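Local coordinates for galactan 1,3-beta-galactosidase (Phanerochaete chrysosporium, PDB 7BYV), which probably releases galactose from beta-1,3-galactan as an exo-acting family 43 glycoside hydrolase that also carries a carbohydrate-binding module, at residues 83-88 / 138-143; 242-247 / 254-259. The protein carries 1 engineered substitution. All coordinates share one frame; numbering follows the deposited sequence.

Contact 1 (83-88 / 138-143). With GAL (beta-D-galactopyranose), chain C.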
loop_
_atom_site.group_PDB
_atom_site.type_symbol
_atom_site.label_atom_id
_atom_site.label_comp_id
_atom_site.label_asym_id
_atom_site.label_seq_id
_atom_site.Cartn_x
_atom_site.Cartn_y
_atom_site.Cartn_z
ATOM N N ARG A 83 1.201 12.230 -1.194
ATOM C CA ARG A 83 0.971 11.513 -2.440
ATOM C C ARG A 83 1.637 12.207 -3.617
ATOM O O ARG A 83 0.944 12.727 -4.495
ATOM C CB ARG A 83 -0.529 11.367 -2.695
ATOM C CG ARG A 83 -1.292 10.969 -1.463
ATOM C CD ARG A 83 -2.700 10.419 -1.746
ATOM N NE ARG A 83 -3.263 9.822 -0.535
ATOM C CZ ARG A 83 -3.220 8.516 -0.270
ATOM N NH1 ARG A 83 -2.671 7.690 -1.154
ATOM N NH2 ARG A 83 -3.735 8.032 0.863
ATOM N N PRO A 84 2.965 12.253 -3.676
ATOM C CA PRO A 84 3.614 12.804 -4.868
ATOM C C PRO A 84 3.371 11.907 -6.075
ATOM O O PRO A 84 3.480 10.679 -5.994
ATOM C CB PRO A 84 5.098 12.853 -4.481
ATOM C CG PRO A 84 5.247 11.828 -3.422
ATOM C CD PRO A 84 3.948 11.820 -2.667
ATOM N N LYS A 85 3.018 12.534 -7.191
ATOM C CA LYS A 85 2.895 11.858 -8.468
ATOM C C LYS A 85 3.804 12.561 -9.461
ATOM O O LYS A 85 4.086 13.755 -9.320
ATOM C CB LYS A 85 1.455 11.863 -8.966
ATOM C CG LYS A 85 0.495 11.258 -7.989
ATOM C CD LYS A 85 0.621 9.743 -7.934
ATOM C CE LYS A 85 -0.205 9.185 -6.789
ATOM N NZ LYS A 85 0.496 9.389 -5.503
ATOM N N VAL A 86 4.282 11.812 -10.449
ATOM C CA VAL A 86 5.232 12.354 -11.411
ATOM C C VAL A 86 4.946 11.727 -12.769
ATOM O O VAL A 86 4.976 10.499 -12.906
ATOM C CB VAL A 86 6.698 12.111 -10.999
ATOM C CG1 VAL A 86 7.610 12.237 -12.203
ATOM C CG2 VAL A 86 7.130 13.102 -9.937
ATOM N N ILE A 87 4.643 12.569 -13.766
ATOM C CA ILE A 87 4.621 12.171 -15.165
ATOM C C ILE A 87 5.693 12.973 -15.884
ATOM O O ILE A 87 6.168 14.004 -15.396
ATOM C CB ILE A 87 3.257 12.392 -15.841
ATOM C CG1 ILE A 87 2.798 13.830 -15.595
ATOM C CG2 ILE A 87 2.234 11.365 -15.363
ATOM C CD1 ILE A 87 1.496 14.139 -16.230
ATOM N N PHE A 88 6.057 12.496 -17.069
ATOM C CA PHE A 88 7.069 13.144 -17.887
ATOM C C PHE A 88 6.391 13.919 -19.007
ATOM O O PHE A 88 5.537 13.375 -19.720
ATOM C CB PHE A 88 8.045 12.115 -18.460
ATOM C CG PHE A 88 9.065 12.702 -19.400
ATOM C CD1 PHE A 88 9.950 13.677 -18.962
ATOM C CD2 PHE A 88 9.126 12.287 -20.725
ATOM C CE1 PHE A 88 10.896 14.211 -19.817
ATOM C CE2 PHE A 88 10.062 12.827 -21.599
ATOM C CZ PHE A 88 10.949 13.791 -21.148
ATOM N N ASP A 138 -6.688 14.528 -1.208
ATOM C CA ASP A 138 -6.063 13.372 -1.850
ATOM C C ASP A 138 -6.166 13.501 -3.366
ATOM O O ASP A 138 -7.236 13.795 -3.910
ATOM C CB ASP A 138 -6.706 12.061 -1.387
ATOM C CG ASP A 138 -6.162 11.572 -0.028
ATOM O OD1 ASP A 138 -5.451 12.326 0.673
ATOM O OD2 ASP A 138 -6.459 10.427 0.356
ATOM N N GLU A 139 -5.040 13.321 -4.051
ATOM C CA GLU A 139 -5.009 13.493 -5.489
ATOM C C GLU A 139 -4.151 12.414 -6.117
ATOM O O GLU A 139 -3.509 11.616 -5.430
ATOM C CB GLU A 139 -4.498 14.880 -5.902
ATOM C CG GLU A 139 -3.266 15.349 -5.189
ATOM C CD GLU A 139 -2.060 14.466 -5.445
ATOM O OE1 GLU A 139 -1.786 14.149 -6.625
ATOM O OE2 GLU A 139 -1.394 14.078 -4.461
ATOM N N SER A 140 -4.138 12.436 -7.450
ATOM C CA SER A 140 -3.384 11.540 -8.316
ATOM C C SER A 140 -3.335 12.159 -9.710
ATOM O O SER A 140 -4.133 13.035 -10.048
ATOM C CB SER A 140 -4.011 10.142 -8.370
ATOM O OG SER A 140 -3.176 9.254 -9.093
ATOM N N ILE A 141 -2.382 11.696 -10.513
ATOM C CA ILE A 141 -2.202 12.166 -11.881
ATOM C C ILE A 141 -2.322 10.965 -12.794
ATOM O O ILE A 141 -1.631 9.960 -12.594
ATOM C CB ILE A 141 -0.837 12.848 -12.080
ATOM C CG1 ILE A 141 -0.670 14.071 -11.161
ATOM C CG2 ILE A 141 -0.656 13.213 -13.511
ATOM C CD1 ILE A 141 -1.663 15.183 -11.409
ATOM N N PHE A 142 -3.201 11.050 -13.779
ATOM C CA PHE A 142 -3.295 10.018 -14.792
ATOM C C PHE A 142 -2.739 10.581 -16.079
ATOM O O PHE A 142 -3.130 11.675 -16.494
ATOM C CB PHE A 142 -4.730 9.549 -15.021
ATOM C CG PHE A 142 -4.860 8.568 -16.150
ATOM C CD1 PHE A 142 -4.284 7.317 -16.061
ATOM C CD2 PHE A 142 -5.539 8.907 -17.311
ATOM C CE1 PHE A 142 -4.391 6.408 -17.105
ATOM C CE2 PHE A 142 -5.655 7.995 -18.369
ATOM C CZ PHE A 142 -5.076 6.744 -18.261
ATOM N N GLN A 143 -1.841 9.837 -16.707
ATOM C CA GLN A 143 -1.333 10.191 -18.024
ATOM C C GLN A 143 -1.996 9.278 -19.036
ATOM O O GLN A 143 -1.750 8.072 -19.037
ATOM C CB GLN A 143 0.178 10.058 -18.087
ATOM C CG GLN A 143 0.754 10.598 -19.353
ATOM C CD GLN A 143 2.237 10.690 -19.268
ATOM O OE1 GLN A 143 2.802 11.781 -19.326
ATOM N NE2 GLN A 143 2.894 9.541 -19.098
HETATM C C1 GAL C . -6.529 10.595 4.908
HETATM C C2 GAL C . -5.501 10.476 3.698
HETATM C C3 GAL C . -4.060 10.398 4.148
HETATM C C4 GAL C . -3.809 11.453 5.242
HETATM C C5 GAL C . -4.633 11.067 6.513
HETATM C C6 GAL C . -4.938 12.209 7.534
HETATM O O2 GAL C . -5.725 9.372 2.856
HETATM O O3 GAL C . -3.206 10.681 3.038
HETATM O O4 GAL C . -4.147 12.782 4.764
HETATM O O5 GAL C . -5.918 10.374 6.221
HETATM O O6 GAL C . -5.815 11.764 8.583
#
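Arg83 and Asp138 meet at the galactose, the latter just before strand 139-143, and the polar contacts gather there. Arg83 NE lies 3.4 Å from Asp138 OD2 in a long salt bridge, the guanidinium and carboxylate planes turned 61° apart. Both groups share one sugar hydroxyl: Arg83 NH2 donates to GAL O2 over 3.1 Å (156° at the hydrogen), with O2 at the edge of the guanidinium, near its plane, while GAL O2 donates to Asp138 OD2 at 2.8 Å. A weak hydrogen bond runs from Arg83 NH2 to GAL O3. The Arg83 chain is extended from CG to NE, which carries its planar end to the sugar. A leucine here would probably leave GAL O2 without this donor and Asp138 without its cationic mate. One residue further along, Glu139 OE2 comes within 2.7 Å of Arg83 O, a spacing between oxygens that suggests a protonated carboxyl group.

Apolar packing takes over beyond this end. Ile87 CD1 rests 3.6 Å from Ile141 CG2, the two side chains crossing at about a right angle, and Lys85 CB lies 3.8 Å from Ile141 CG1. The Lys85 chain folds back at chi2 (-74°) and chi4, passing Ser140 OG, and NZ donates to Pro84 O and to its stronger partner, Ala23 O.

The strand axes run nearly parallel, 6.7 Å apart, too wide for sheet pairing, so side chains join them. Each is an innermost strand of a propeller blade: 80-89 pairs with 94-102, and 139-143 with 151-157, whose Leu153 packs on Ile141.

Contact 2 (242-247 / 254-259). With GAL (beta-D-galactopyranose), chain C.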
loop_
_atom_site.group_PDB
_atom_site.type_symbol
_atom_site.label_atom_id
_atom_site.label_comp_id
_atom_site.label_asym_id
_atom_site.label_seq_id
_atom_site.Cartn_x
_atom_site.Cartn_y
_atom_site.Cartn_z
ATOM N N SER A 242 -5.268 -1.873 3.951
ATOM C CA SER A 242 -4.424 -0.961 3.184
ATOM C C SER A 242 -5.268 0.160 2.582
ATOM O O SER A 242 -6.495 0.194 2.699
ATOM C CB SER A 242 -3.656 -1.696 2.083
ATOM O OG SER A 242 -4.528 -2.004 1.019
ATOM N N GLN A 243 -4.583 1.089 1.939
ATOM C CA GLN A 243 -5.258 2.163 1.247
ATOM C C GLN A 243 -4.504 2.410 -0.043
ATOM O O GLN A 243 -3.272 2.501 -0.033
ATOM C CB GLN A 243 -5.318 3.437 2.095
ATOM C CG GLN A 243 -6.333 4.424 1.568
ATOM C CD GLN A 243 -6.255 5.788 2.211
ATOM O OE1 GLN A 243 -5.201 6.218 2.682
ATOM N NE2 GLN A 243 -7.380 6.480 2.229
ATOM N N ASN A 244 -5.251 2.520 -1.140
ATOM C CA ASN A 244 -4.660 2.718 -2.459
ATOM C C ASN A 244 -3.618 3.826 -2.451
ATOM O O ASN A 244 -3.781 4.852 -1.780
ATOM C CB ASN A 244 -5.751 3.056 -3.468
ATOM C CG ASN A 244 -5.286 2.907 -4.884
ATOM O OD1 ASN A 244 -4.597 1.940 -5.234
ATOM N ND2 ASN A 244 -5.650 3.872 -5.723
ATOM N N ALA A 245 -2.539 3.619 -3.213
ATOM C CA ALA A 245 -1.565 4.688 -3.409
ATOM C C ALA A 245 -1.315 4.857 -4.893
ATOM O O ALA A 245 -1.405 5.964 -5.430
ATOM C CB ALA A 245 -0.247 4.404 -2.678
ATOM N N PHE A 246 -1.018 3.751 -5.559
ATOM C CA PHE A 246 -0.726 3.795 -6.976
ATOM C C PHE A 246 -1.178 2.493 -7.597
ATOM O O PHE A 246 -1.173 1.454 -6.936
ATOM C CB PHE A 246 0.758 4.001 -7.243
ATOM C CG PHE A 246 1.038 4.440 -8.624
ATOM C CD1 PHE A 246 0.832 5.767 -8.993
ATOM C CD2 PHE A 246 1.478 3.537 -9.572
ATOM C CE1 PHE A 246 1.078 6.196 -10.287
ATOM C CE2 PHE A 246 1.720 3.961 -10.873
ATOM C CZ PHE A 246 1.514 5.298 -11.226
ATOM N N ASP A 247 -1.575 2.550 -8.862
ATOM C CA ASP A 247 -2.030 1.356 -9.564
ATOM C C ASP A 247 -1.262 1.260 -10.866
ATOM O O ASP A 247 -1.492 2.053 -11.786
ATOM C CB ASP A 247 -3.536 1.378 -9.797
ATOM C CG ASP A 247 -4.300 1.659 -8.529
ATOM O OD1 ASP A 247 -4.283 0.804 -7.614
ATOM O OD2 ASP A 247 -4.900 2.751 -8.422
ATOM N N ALA A 254 -2.354 -5.504 -13.528
ATOM C CA ALA A 254 -1.738 -4.372 -12.862
ATOM C C ALA A 254 -1.235 -4.810 -11.493
ATOM O O ALA A 254 -1.495 -5.922 -11.036
ATOM C CB ALA A 254 -2.715 -3.192 -12.741
ATOM N N ILE A 255 -0.497 -3.911 -10.857
ATOM C CA ILE A 255 -0.067 -4.051 -9.478
ATOM C C ILE A 255 -0.794 -3.006 -8.643
ATOM O O ILE A 255 -0.751 -1.809 -8.957
ATOM C CB ILE A 255 1.454 -3.880 -9.346
ATOM C CG1 ILE A 255 2.164 -4.715 -10.397
ATOM C CG2 ILE A 255 1.917 -4.288 -7.948
ATOM C CD1 ILE A 255 3.640 -4.455 -10.456
ATOM N N TYR A 256 -1.459 -3.458 -7.577
ATOM C CA TYR A 256 -2.044 -2.569 -6.581
ATOM C C TYR A 256 -0.987 -2.208 -5.556
ATOM O O TYR A 256 -0.434 -3.095 -4.901
ATOM C CB TYR A 256 -3.220 -3.250 -5.890
ATOM C CG TYR A 256 -3.662 -2.611 -4.584
ATOM C CD1 TYR A 256 -4.561 -1.561 -4.575
ATOM C CD2 TYR A 256 -3.205 -3.082 -3.370
ATOM C CE1 TYR A 256 -4.983 -0.987 -3.394
ATOM C CE2 TYR A 256 -3.617 -2.508 -2.184
ATOM C CZ TYR A 256 -4.511 -1.470 -2.205
ATOM O OH TYR A 256 -4.928 -0.902 -1.033
ATOM N N MET A 257 -0.713 -0.923 -5.403
ATOM C CA MET A 257 0.218 -0.441 -4.397
ATOM C C MET A 257 -0.541 0.389 -3.380
ATOM O O MET A 257 -1.062 1.459 -3.717
ATOM C CB MET A 257 1.328 0.386 -5.022
ATOM C CG MET A 257 2.085 -0.365 -6.051
ATOM S SD MET A 257 3.206 0.696 -6.955
ATOM C CE MET A 257 4.138 -0.551 -7.833
ATOM N N GLY A 258 -0.581 -0.094 -2.135
ATOM C CA GLY A 258 -1.242 0.618 -1.068
ATOM C C GLY A 258 -0.306 0.843 0.104
ATOM O O GLY A 258 0.781 0.269 0.183
ATOM N N ASP A 259 -0.739 1.709 1.006
ATOM C CA ASP A 259 -0.049 1.920 2.265
ATOM C C ASP A 259 -0.877 1.312 3.380
ATOM O O ASP A 259 -2.106 1.455 3.394
ATOM C CB ASP A 259 0.159 3.403 2.559
ATOM C CG ASP A 259 0.848 4.118 1.446
ATOM O OD1 ASP A 259 2.081 3.985 1.322
ATOM O OD2 ASP A 259 0.154 4.821 0.686
HETATM C C1 GAL C . -6.529 10.595 4.908
HETATM C C2 GAL C . -5.501 10.476 3.698
HETATM C C3 GAL C . -4.060 10.398 4.148
HETATM C C4 GAL C . -3.809 11.453 5.242
HETATM C C5 GAL C . -4.633 11.067 6.513
HETATM C C6 GAL C . -4.938 12.209 7.534
HETATM O O2 GAL C . -5.725 9.372 2.856
HETATM O O3 GAL C . -3.206 10.681 3.038
HETATM O O4 GAL C . -4.147 12.782 4.764
HETATM O O5 GAL C . -5.918 10.374 6.221
HETATM O O6 GAL C . -5.815 11.764 8.583
HETATM O O HOH W 1 -2.745 5.397 0.903
#
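Gln243 and Asp259 form an antiparallel hydrogen-bonded pair, after which the register slips by one at a classic beta bulge, where Ala245 N and Phe246 N both donate to Met257 O, at 2.7 and 2.9 Å respectively. Met257 N returns a bond to Phe246 O.

Among the side chains, Tyr256 has the widest reach. Its CG stands anti to the backbone N (chi1 163°), and the ring runs along the 242-247 strand until its hydroxyl meets Ser242 OG in the plane of the ring; the modelled hydrogen bond is very short and its length doubtful. Asn244 OD1 approaches Tyr256 CE1 at 3.5 Å, with amide and ring planes only 18° apart. The amide is held by Asn244 ND2 donating to the syn side of Asp247 OD2 at 3.0 Å. Gly258 N lies above one face of the Tyr256 ring, offset toward its rim, and a CB at Gly258 would probably run into Gln243 O and Tyr256 OH. Phe246 and Met257, on the same face of the sheet, make a Met-aromatic contact, with SD 5.5 Å from the ring centroid and oblique to it.

Gln243 belongs to the galactose site. Its extended chain brings NE2 to GAL O2 in a weak hydrogen bond of 3.4 Å, while Trp261 and Ser204 hold OE1 and NE2. A water lies within hydrogen-bonding distance of Asn244 O and Asp259 OD2; Asp259 OD1 is held by Gly22.

This hairpin forms the inner half of a propeller blade: 253-260 goes on to pair with 270-277, and Ile25 of strand 23-28 packs against Phe246 and Met257.

Near the N terminus the chain runs through strand 23-28, of the first blade. Contact 1 then closes a loop of 49 residues that takes in the remaining strands of one blade, and brings the innermost strand of the next blade beside it. Much later, contact 2 closes a short hairpin turn inside a single blade. The two are in series, neither nesting nor crossing. They nevertheless meet near the centre of the five-bladed propeller: a weak hydrogen bond runs from Arg83 NH1 to Asn244 O, and residues of both touch the same galactose. Ala23 of strand 23-28 lies beside Lys85 and Ala245, so the first blade bridges the two contacts.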